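Local atomic coordinates of putative esterase/lipase/thioesterase (Silicibacter sp., PDB entry 2PBL), a protein that probably hydrolyses ester or thioester bonds as a member of the alpha/beta-hydrolase fold superfamily, its natural substrate being unknown. Residues P62-F68 and G93-P99; I127-L133 and R159-V164; R38-L43 and F53-E59. One frame throughout, in Å; residues are numbered along the deposited sequence.

Interaction 1 (P62-F68 and G93-P99); sequences PVGLFVF and GWAVAMP
Trp94 and Val63 meet at one end of a parallel strand pairing in the alpha/beta-hydrolase sheet. Strands 64-68 and 94-99 belong to a beta-alpha-beta unit whose connection carries helix 87-91, and their axes approach to 4.6 Å with an angle of 29° between them. Trp94 CB lies beside Gly64 O, and with chi1 at -68° CG stands anti to the carbonyl carbon, which swings the indole across the neighbouring strand. The five-membered ring receives Val63 CG2 over one face: this methyl is 3.4 Å from the ring centroid and 10° off the normal, the evidence for a CH-pi contact. Farther along, CE3 reaches the peptide joining Gly64 to Leu65, 3.3 Å from Gly64 C, and CZ3 lies near Leu65 N and Leu65 O. A beta carbon on Gly64 would collide with CZ3, and the backbone angles of Gly64 alone would jam one against the carbonyl O of Val63.

Backbone bonds continue the pairing. Val63 N donates to Gly93 O, Ala95 N to Gly64 O, Phe66 N to Ala95 O, Ala97 N to Phe66 O and Phe68 N to Ala97 O; the last four are each 2.8 or 2.9 Å long. On one face Leu65 CD1 and Val67 CG2 both touch Ala97 CB, beneath helix 109-126. On the other, Phe66 and Val96 lie side by side, and Ala89 of helix 87-91 packs on both. Phe68, which also touches the putative nucleophile elbow, makes a Met-aromatic contact with selenomethionine Met98, whose SE is 5.4 Å from the ring centroid in an oblique approach. At the far end a water donates to both strands, 2.9 Å from Phe68 O and 2.7 Å from Pro99 O.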
loop_
_atom_site.group_PDB
_atom_site.type_symbol
_atom_site.label_atom_id
_atom_site.label_comp_id
_atom_site.label_asym_id
_atom_site.label_seq_id
_atom_site.Cartn_x
_atom_site.Cartn_y
_atom_site.Cartn_z
ATOM N N PRO A 62 2.420 22.131 1.261
ATOM C CA PRO A 62 2.942 20.798 0.988
ATOM C C PRO A 62 3.920 20.758 -0.180
ATOM O O PRO A 62 3.706 21.442 -1.186
ATOM C CB PRO A 62 1.663 19.991 0.691
ATOM C CG PRO A 62 0.579 20.745 1.327
ATOM C CD PRO A 62 0.952 22.170 1.212
ATOM N N VAL A 63 5.002 20.003 -0.025
ATOM C CA VAL A 63 5.973 19.825 -1.086
ATOM C C VAL A 63 5.481 18.808 -2.123
ATOM O O VAL A 63 6.129 18.598 -3.173
ATOM C CB VAL A 63 7.372 19.322 -0.581
ATOM C CG1 VAL A 63 7.946 20.241 0.479
ATOM C CG2 VAL A 63 7.332 17.905 -0.090
ATOM N N GLY A 64 4.379 18.133 -1.802
ATOM C CA GLY A 64 3.840 17.117 -2.652
ATOM C C GLY A 64 2.912 16.215 -1.876
ATOM O O GLY A 64 2.651 16.430 -0.671
ATOM N N LEU A 65 2.471 15.166 -2.571
ATOM C CA LEU A 65 1.519 14.207 -2.042
ATOM C C LEU A 65 2.054 12.804 -1.936
ATOM O O LEU A 65 2.599 12.258 -2.901
ATOM C CB LEU A 65 0.294 14.137 -2.962
ATOM C CG LEU A 65 -0.708 13.025 -2.701
ATOM C CD1 LEU A 65 -1.404 13.229 -1.335
ATOM C CD2 LEU A 65 -1.741 12.951 -3.790
ATOM N N PHE A 66 1.858 12.202 -0.767
ATOM C CA PHE A 66 2.266 10.825 -0.522
ATOM C C PHE A 66 1.013 10.024 -0.223
ATOM O O PHE A 66 0.303 10.358 0.720
ATOM C CB PHE A 66 3.287 10.762 0.635
ATOM C CG PHE A 66 3.449 9.393 1.294
ATOM C CD1 PHE A 66 3.463 8.225 0.588
ATOM C CD2 PHE A 66 3.706 9.318 2.648
ATOM C CE1 PHE A 66 3.705 7.029 1.223
ATOM C CE2 PHE A 66 3.915 8.132 3.287
ATOM C CZ PHE A 66 3.928 6.989 2.573
ATOM N N VAL A 67 0.739 8.992 -1.027
ATOM C CA VAL A 67 -0.419 8.122 -0.758
ATOM C C VAL A 67 0.065 6.816 -0.182
ATOM O O VAL A 67 0.887 6.121 -0.800
ATOM C CB VAL A 67 -1.257 7.818 -1.969
ATOM C CG1 VAL A 67 -2.505 6.954 -1.603
ATOM C CG2 VAL A 67 -1.676 9.116 -2.675
ATOM N N PHE A 68 -0.487 6.428 0.967
ATOM C CA PHE A 68 -0.167 5.136 1.538
ATOM C C PHE A 68 -1.384 4.204 1.464
ATOM O O PHE A 68 -2.462 4.566 1.907
ATOM C CB PHE A 68 0.356 5.256 2.948
ATOM C CG PHE A 68 0.531 3.935 3.617
ATOM C CD1 PHE A 68 1.672 3.166 3.399
ATOM C CD2 PHE A 68 -0.477 3.430 4.445
ATOM C CE1 PHE A 68 1.807 1.920 4.033
ATOM C CE2 PHE A 68 -0.379 2.229 5.053
ATOM C CZ PHE A 68 0.791 1.458 4.879
ATOM N N GLY A 93 7.381 17.652 4.933
ATOM C CA GLY A 93 6.530 18.583 4.206
ATOM C C GLY A 93 5.559 18.008 3.192
ATOM O O GLY A 93 4.976 18.762 2.428
ATOM N N TRP A 94 5.364 16.687 3.203
ATOM C CA TRP A 94 4.417 16.034 2.308
ATOM C C TRP A 94 3.039 15.961 2.934
ATOM O O TRP A 94 2.904 15.730 4.144
ATOM C CB TRP A 94 4.868 14.599 2.040
ATOM C CG TRP A 94 6.113 14.554 1.242
ATOM C CD1 TRP A 94 7.363 14.789 1.694
ATOM C CD2 TRP A 94 6.223 14.333 -0.160
ATOM N NE1 TRP A 94 8.270 14.709 0.677
ATOM C CE2 TRP A 94 7.602 14.412 -0.482
ATOM C CE3 TRP A 94 5.301 14.042 -1.179
ATOM C CZ2 TRP A 94 8.075 14.256 -1.779
ATOM C CZ3 TRP A 94 5.778 13.862 -2.461
ATOM C CH2 TRP A 94 7.144 13.987 -2.763
ATOM N N ALA A 95 2.013 16.150 2.118
ATOM C CA ALA A 95 0.646 15.847 2.566
ATOM C C ALA A 95 0.528 14.342 2.421
ATOM O O ALA A 95 1.153 13.747 1.561
ATOM C CB ALA A 95 -0.398 16.535 1.734
ATOM N N VAL A 96 -0.271 13.703 3.252
ATOM C CA VAL A 96 -0.352 12.255 3.195
ATOM C C VAL A 96 -1.786 11.753 3.095
ATOM O O VAL A 96 -2.611 12.041 3.957
ATOM C CB VAL A 96 0.359 11.632 4.452
ATOM C CG1 VAL A 96 0.223 10.116 4.459
ATOM C CG2 VAL A 96 1.820 12.062 4.482
ATOM N N ALA A 97 -2.079 10.979 2.045
ATOM C CA ALA A 97 -3.403 10.451 1.862
ATOM C C ALA A 97 -3.423 8.968 2.166
ATOM O O ALA A 97 -2.531 8.250 1.722
ATOM C CB ALA A 97 -3.896 10.699 0.404
HETATM N N MSE A 98 -4.498 8.495 2.779
HETATM C CA MSE A 98 -4.677 7.088 3.083
HETATM C C MSE A 98 -6.080 6.599 2.743
HETATM O O MSE A 98 -7.015 6.879 3.436
HETATM C CB MSE A 98 -4.348 6.803 4.544
HETATM C CG MSE A 98 -2.864 6.852 4.782
HETATM SE SE MSE A 98 -2.403 6.418 6.644
HETATM C CE MSE A 98 -0.521 6.582 6.586
ATOM N N PRO A 99 -6.231 5.854 1.635
ATOM C CA PRO A 99 -7.610 5.444 1.390
ATOM C C PRO A 99 -8.003 4.123 2.020
ATOM O O PRO A 99 -7.145 3.265 2.354
ATOM C CB PRO A 99 -7.621 5.249 -0.131
ATOM C CG PRO A 99 -6.281 4.718 -0.387
ATOM C CD PRO A 99 -5.340 5.447 0.542
HETATM O O HOH W 1 -4.576 3.158 3.291
#

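Interaction 2 (I127-L133 and R159-V164); sequences IDGPIVL and RIRNVV
Ile131 lays its CD1 methyl over the centre of the Arg159 guanidinium, 3.8 Å above the plane. The terminal methyl is put there by a chi1 of -61°, which turns CG1 anti to the carbonyl carbon, followed by an extended chi2. While that face carries the hydrocarbon, the edge of the same group is used for hydrogen bonding. Arg159 NE and NH2 both donate to Gly129 O, at 3.0 Å and 2.8 Å respectively, a side-on grip by two nitrogens on one oxygen. NH2 meets a lone pair of Gly129 O in the carbonyl plane and also donates to Ile127 O at 2.8 Å. Both acceptors lie within 5° of the guanidinium plane, which fixes the rotation of the group. A bend at chi3 folds the arginine back along the loop, and NH1 adds a bond to Ala124 O at the end of helix 109-126.

Beyond the loop, strands 131-133 and 160-164 run parallel in the alpha/beta-hydrolase sheet, 15° apart. Ile131 N donates to Arg159 O from above the carbonyl plane, whereas Arg161 N reaches Ile131 O at 2.8 Å almost straight along the carbonyl direction. Leu133 N to Asn162 O and Val164 N to Leu133 O continue the ladder. On the face carrying Ile131 and Leu133, Leu133 CD1 meets Ile160 CD1 at 4.0 Å and lies alongside Val163 CG2. On the reverse face Val132 CG1 packs 3.4 Å from Asn162 ND2, whose hydrogen bonds go to Ile260 O and Ala262 O, tying strand 160-164 to the C-terminal residues.

The chemistry is thus divided: apolar side chains line the face with Ile131 and Leu133, Asn162 lies on the reverse face, and one cationic group, methyl-covered and edge-bonded, binds the Ile127 and Gly129 carbonyls, which its charge would probably polarise.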
loop_
_atom_site.group_PDB
_atom_site.type_symbol
_atom_site.label_atom_id
_atom_site.label_comp_id
_atom_site.label_asym_id
_atom_site.label_seq_id
_atom_site.Cartn_x
_atom_site.Cartn_y
_atom_site.Cartn_z
ATOM N N ILE A 127 -4.016 18.069 -3.471
ATOM C CA ILE A 127 -2.657 18.431 -3.279
ATOM C C ILE A 127 -1.924 18.578 -4.611
ATOM O O ILE A 127 -1.947 17.675 -5.468
ATOM C CB ILE A 127 -1.938 17.370 -2.404
ATOM C CG1 ILE A 127 -2.691 17.110 -1.095
ATOM C CG2 ILE A 127 -0.507 17.780 -2.122
ATOM C CD1 ILE A 127 -2.706 18.289 -0.146
ATOM N N ASP A 128 -1.232 19.688 -4.751
ATOM C CA ASP A 128 -0.442 19.917 -5.911
ATOM C C ASP A 128 0.960 19.334 -5.683
ATOM O O ASP A 128 1.381 19.123 -4.545
ATOM C CB ASP A 128 -0.331 21.418 -6.182
ATOM C CG ASP A 128 -1.655 22.068 -6.504
ATOM O OD1 ASP A 128 -2.639 21.368 -6.765
ATOM O OD2 ASP A 128 -1.696 23.317 -6.532
ATOM N N GLY A 129 1.666 19.060 -6.776
ATOM C CA GLY A 129 3.054 18.684 -6.693
ATOM C C GLY A 129 3.302 17.251 -7.103
ATOM O O GLY A 129 2.374 16.576 -7.534
ATOM N N PRO A 130 4.551 16.761 -6.928
ATOM C CA PRO A 130 4.802 15.401 -7.234
ATOM C C PRO A 130 4.011 14.450 -6.311
ATOM O O PRO A 130 3.634 14.797 -5.184
ATOM C CB PRO A 130 6.297 15.259 -6.999
ATOM C CG PRO A 130 6.598 16.261 -5.964
ATOM C CD PRO A 130 5.777 17.426 -6.419
ATOM N N ILE A 131 3.814 13.247 -6.808
ATOM C CA ILE A 131 3.109 12.229 -6.079
ATOM C C ILE A 131 4.050 11.048 -5.833
ATOM O O ILE A 131 4.754 10.623 -6.744
ATOM C CB ILE A 131 1.914 11.719 -6.902
ATOM C CG1 ILE A 131 0.951 12.880 -7.162
ATOM C CG2 ILE A 131 1.283 10.508 -6.170
ATOM C CD1 ILE A 131 -0.232 12.557 -8.049
ATOM N N VAL A 132 4.049 10.559 -4.592
ATOM C CA VAL A 132 4.794 9.353 -4.209
ATOM C C VAL A 132 3.783 8.375 -3.596
ATOM O O VAL A 132 2.860 8.767 -2.872
ATOM C CB VAL A 132 6.037 9.609 -3.320
ATOM C CG1 VAL A 132 7.127 10.401 -4.108
ATOM C CG2 VAL A 132 5.671 10.298 -1.960
ATOM N N LEU A 133 3.975 7.099 -3.912
ATOM C CA LEU A 133 3.100 6.042 -3.497
ATOM C C LEU A 133 3.837 5.012 -2.697
ATOM O O LEU A 133 4.923 4.605 -3.090
ATOM C CB LEU A 133 2.536 5.322 -4.741
ATOM C CG LEU A 133 1.674 6.120 -5.744
ATOM C CD1 LEU A 133 1.107 5.218 -6.828
ATOM C CD2 LEU A 133 0.585 6.919 -5.022
ATOM N N ARG A 159 2.681 12.605 -12.879
ATOM C CA ARG A 159 3.203 13.224 -11.643
ATOM C C ARG A 159 3.802 12.236 -10.677
ATOM O O ARG A 159 4.461 12.654 -9.691
ATOM C CB ARG A 159 2.091 13.941 -10.928
ATOM C CG ARG A 159 1.542 15.189 -11.632
ATOM C CD ARG A 159 0.233 15.599 -11.042
ATOM N NE ARG A 159 0.367 16.009 -9.638
ATOM C CZ ARG A 159 -0.653 16.317 -8.862
ATOM N NH1 ARG A 159 -1.881 16.316 -9.327
ATOM N NH2 ARG A 159 -0.452 16.672 -7.608
ATOM N N ILE A 160 3.623 10.923 -10.929
ATOM C CA ILE A 160 4.158 9.966 -9.945
ATOM C C ILE A 160 5.683 9.947 -10.068
ATOM O O ILE A 160 6.240 9.648 -11.137
ATOM C CB ILE A 160 3.600 8.572 -10.116
ATOM C CG1 ILE A 160 2.100 8.555 -9.838
ATOM C CG2 ILE A 160 4.300 7.559 -9.167
ATOM C CD1 ILE A 160 1.466 7.224 -10.229
ATOM N N ARG A 161 6.349 10.206 -8.946
ATOM C CA ARG A 161 7.804 10.289 -8.885
ATOM C C ARG A 161 8.442 9.000 -8.407
ATOM O O ARG A 161 9.404 8.533 -8.997
ATOM C CB ARG A 161 8.216 11.476 -7.994
ATOM C CG ARG A 161 9.690 11.596 -7.732
ATOM C CD ARG A 161 10.096 12.915 -7.167
ATOM N NE ARG A 161 11.509 12.927 -6.766
ATOM C CZ ARG A 161 12.513 13.134 -7.619
ATOM N NH1 ARG A 161 12.288 13.273 -8.918
ATOM N NH2 ARG A 161 13.759 13.120 -7.184
ATOM N N ASN A 162 7.898 8.439 -7.339
ATOM C CA ASN A 162 8.435 7.222 -6.701
ATOM C C ASN A 162 7.275 6.299 -6.346
ATOM O O ASN A 162 6.178 6.750 -5.939
ATOM C CB ASN A 162 9.138 7.504 -5.337
ATOM C CG ASN A 162 10.275 8.529 -5.384
ATOM O OD1 ASN A 162 11.069 8.518 -6.284
ATOM N ND2 ASN A 162 10.401 9.432 -4.295
ATOM N N VAL A 163 7.514 4.996 -6.473
ATOM C CA VAL A 163 6.579 3.975 -6.010
ATOM C C VAL A 163 7.387 2.974 -5.185
ATOM O O VAL A 163 8.337 2.357 -5.707
ATOM C CB VAL A 163 5.801 3.240 -7.131
ATOM C CG1 VAL A 163 4.860 2.240 -6.480
ATOM C CG2 VAL A 163 5.013 4.220 -7.957
ATOM N N VAL A 164 6.961 2.798 -3.924
ATOM C CA VAL A 164 7.629 1.914 -2.938
ATOM C C VAL A 164 6.633 0.920 -2.359
ATOM O O VAL A 164 5.994 1.182 -1.321
ATOM C CB VAL A 164 8.331 2.701 -1.788
ATOM C CG1 VAL A 164 9.119 1.744 -0.867
ATOM C CG2 VAL A 164 9.254 3.748 -2.366
#

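Interaction 3 (R38-L43 and F53-E59); sequences RARLNL and FDLFLPE
The Arg38 guanidinium carries Glu59 CG over the centre of one face, 3.5 Å above the plane, while Leu57 O lies at its edge. NH1 donates to Leu57 O at 2.7 Å, on a lone pair in the carbonyl plane. The Phe53 ring takes Leu43 CB over one face, a CH-pi contact 3.9 Å from the centroid. On the Arg40 guanidinium, Leu43 CD1 rests over one face toward the rim, and Arg40 NH1 forms a salt bridge with Glu126 OE1. Phe56 receives Ala39 CB at its ring edge, 3.8 Å from CD1.

An alanine in place of Arg38 would remove the donor to Leu57 O and is likely to uncover the Glu59 methylene that now packs on the guanidinium.

Strands 39-43 and 53-56 are antiparallel, their directions 163° apart. Arg40 and Leu55 form a hydrogen-bonded pair, joined by Arg40 N to Leu55 O at 2.7 Å and Leu55 N to Arg40 O at 2.9 Å. The register then slips by one residue. Leu43 N reaches Phe53 O, but Asn42 N turns to Asp54 OD1, a straight bond of 2.8 Å; Lys79 bridges that same carboxylate oxygen and Asn42 OD1. With phi/psi of 53°/42° at Asn42, and with Asn42 and Leu43 both facing Phe53, this is a G1 beta bulge in the beta hairpin at one edge of the alpha/beta-hydrolase sheet.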
loop_
_atom_site.group_PDB
_atom_site.type_symbol
_atom_site.label_atom_id
_atom_site.label_comp_id
_atom_site.label_asym_id
_atom_site.label_seq_id
_atom_site.Cartn_x
_atom_site.Cartn_y
_atom_site.Cartn_z
ATOM N N ARG A 38 -5.455 19.828 10.874
ATOM C CA ARG A 38 -4.572 19.367 9.793
ATOM C C ARG A 38 -4.907 17.933 9.376
ATOM O O ARG A 38 -4.335 17.413 8.428
ATOM C CB ARG A 38 -3.108 19.518 10.148
ATOM C CG ARG A 38 -2.719 20.997 10.087
ATOM C CD ARG A 38 -1.222 21.259 10.066
ATOM N NE ARG A 38 -0.525 20.820 11.293
ATOM C CZ ARG A 38 0.332 19.807 11.407
ATOM N NH1 ARG A 38 0.632 19.015 10.395
ATOM N NH2 ARG A 38 0.875 19.554 12.589
ATOM N N ALA A 39 -5.800 17.289 10.121
ATOM C CA ALA A 39 -6.334 15.997 9.751
ATOM C C ALA A 39 -7.686 16.210 9.079
ATOM O O ALA A 39 -8.653 16.595 9.738
ATOM C CB ALA A 39 -6.488 15.127 10.967
ATOM N N ARG A 40 -7.744 16.027 7.766
ATOM C CA ARG A 40 -9.002 16.078 6.998
ATOM C C ARG A 40 -9.535 14.629 6.827
ATOM O O ARG A 40 -9.178 13.918 5.889
ATOM C CB ARG A 40 -8.765 16.739 5.659
ATOM C CG ARG A 40 -8.355 18.191 5.752
ATOM C CD ARG A 40 -8.112 18.805 4.339
ATOM N NE ARG A 40 -9.290 18.713 3.458
ATOM C CZ ARG A 40 -9.297 19.023 2.161
ATOM N NH1 ARG A 40 -8.190 19.461 1.558
ATOM N NH2 ARG A 40 -10.418 18.903 1.463
ATOM N N LEU A 41 -10.384 14.187 7.739
ATOM C CA LEU A 41 -10.790 12.795 7.743
ATOM C C LEU A 41 -11.971 12.485 6.839
ATOM O O LEU A 41 -12.782 13.357 6.554
ATOM C CB LEU A 41 -11.128 12.365 9.167
ATOM C CG LEU A 41 -10.038 12.595 10.217
ATOM C CD1 LEU A 41 -10.532 12.137 11.568
ATOM C CD2 LEU A 41 -8.772 11.869 9.869
ATOM N N ASN A 42 -12.058 11.240 6.376
ATOM C CA ASN A 42 -13.231 10.810 5.624
ATOM C C ASN A 42 -13.665 11.642 4.434
ATOM O O ASN A 42 -14.864 11.876 4.194
ATOM C CB ASN A 42 -14.392 10.591 6.610
ATOM C CG ASN A 42 -14.079 9.498 7.562
ATOM O OD1 ASN A 42 -13.890 8.348 7.149
ATOM N ND2 ASN A 42 -13.949 9.835 8.839
ATOM N N LEU A 43 -12.686 12.064 3.659
ATOM C CA LEU A 43 -12.968 12.737 2.425
ATOM C C LEU A 43 -13.438 11.644 1.464
ATOM O O LEU A 43 -12.918 10.549 1.490
ATOM C CB LEU A 43 -11.729 13.435 1.910
ATOM C CG LEU A 43 -11.147 14.594 2.722
ATOM C CD1 LEU A 43 -9.974 15.247 1.968
ATOM C CD2 LEU A 43 -12.210 15.642 3.080
ATOM N N PHE A 53 -11.054 8.582 2.087
ATOM C CA PHE A 53 -9.656 8.720 2.433
ATOM C C PHE A 53 -9.453 9.819 3.446
ATOM O O PHE A 53 -10.257 10.750 3.562
ATOM C CB PHE A 53 -8.746 8.953 1.216
ATOM C CG PHE A 53 -8.932 10.279 0.514
ATOM C CD1 PHE A 53 -9.971 10.480 -0.389
ATOM C CD2 PHE A 53 -8.014 11.298 0.684
ATOM C CE1 PHE A 53 -10.130 11.701 -1.027
ATOM C CE2 PHE A 53 -8.143 12.518 0.017
ATOM C CZ PHE A 53 -9.207 12.706 -0.855
ATOM N N ASP A 54 -8.383 9.652 4.212
ATOM C CA ASP A 54 -7.953 10.633 5.169
ATOM C C ASP A 54 -6.792 11.398 4.502
ATOM O O ASP A 54 -5.980 10.839 3.752
ATOM C CB ASP A 54 -7.518 9.996 6.475
ATOM C CG ASP A 54 -8.689 9.394 7.289
ATOM O OD1 ASP A 54 -9.884 9.696 7.069
ATOM O OD2 ASP A 54 -8.379 8.587 8.176
ATOM N N LEU A 55 -6.785 12.697 4.726
ATOM C CA LEU A 55 -5.758 13.583 4.223
ATOM C C LEU A 55 -5.141 14.357 5.388
ATOM O O LEU A 55 -5.816 15.145 6.081
ATOM C CB LEU A 55 -6.317 14.525 3.177
ATOM C CG LEU A 55 -5.336 15.426 2.455
ATOM C CD1 LEU A 55 -4.250 14.627 1.697
ATOM C CD2 LEU A 55 -6.119 16.280 1.472
ATOM N N PHE A 56 -3.868 14.080 5.601
ATOM C CA PHE A 56 -3.079 14.706 6.644
ATOM C C PHE A 56 -2.173 15.756 6.020
ATOM O O PHE A 56 -1.337 15.453 5.166
ATOM C CB PHE A 56 -2.287 13.668 7.452
ATOM C CG PHE A 56 -3.163 12.580 7.998
ATOM C CD1 PHE A 56 -4.100 12.867 8.977
ATOM C CD2 PHE A 56 -3.116 11.295 7.480
ATOM C CE1 PHE A 56 -4.958 11.897 9.426
ATOM C CE2 PHE A 56 -3.988 10.320 7.940
ATOM C CZ PHE A 56 -4.883 10.624 8.913
ATOM N N LEU A 57 -2.309 16.986 6.510
ATOM C CA LEU A 57 -1.584 18.132 5.964
ATOM C C LEU A 57 -0.423 18.489 6.837
ATOM O O LEU A 57 -0.572 18.428 8.076
ATOM C CB LEU A 57 -2.506 19.343 5.921
ATOM C CG LEU A 57 -3.784 19.118 5.121
ATOM C CD1 LEU A 57 -4.726 20.255 5.264
ATOM C CD2 LEU A 57 -3.493 18.853 3.654
ATOM N N PRO A 58 0.720 18.886 6.217
ATOM C CA PRO A 58 1.872 19.341 6.963
ATOM C C PRO A 58 1.599 20.759 7.402
ATOM O O PRO A 58 0.588 21.342 7.027
ATOM C CB PRO A 58 3.010 19.326 5.918
ATOM C CG PRO A 58 2.347 19.607 4.648
ATOM C CD PRO A 58 0.950 19.008 4.760
ATOM N N GLU A 59 2.506 21.323 8.180
ATOM C CA GLU A 59 2.298 22.688 8.628
ATOM C C GLU A 59 2.447 23.731 7.534
ATOM O O GLU A 59 1.659 24.663 7.478
ATOM C CB GLU A 59 3.214 23.015 9.792
ATOM C CG GLU A 59 2.758 22.405 11.076
ATOM C CD GLU A 59 3.503 23.010 12.235
ATOM O OE1 GLU A 59 4.640 22.600 12.495
ATOM O OE2 GLU A 59 2.919 23.895 12.860
#

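How the interactions relate
All three contacts lie in one mixed sheet. Interactions 1 and 2 are buried parallel pairings joined directly, because strands 64-69 and 131-136 are neighbours: Leu65 O and Val67 N probably bond to Val132 N and Val132 O. Interaction 3 is the partly buried antiparallel hairpin at the sheet's edge, attached to strand 94-99 by probable backbone hydrogen bonds from Val96 N to Phe56 O and Met98 N to Asp54 O. Ile127 of interaction 2 packs on Ala95 of interaction 1 and on Leu55 and Leu57 of interaction 3. Chemistry follows position. Interaction 1 is mostly apolar and aromatic, interaction 2 adds an arginine that binds loop carbonyls, and interaction 3 has several charged side chains and a bulge.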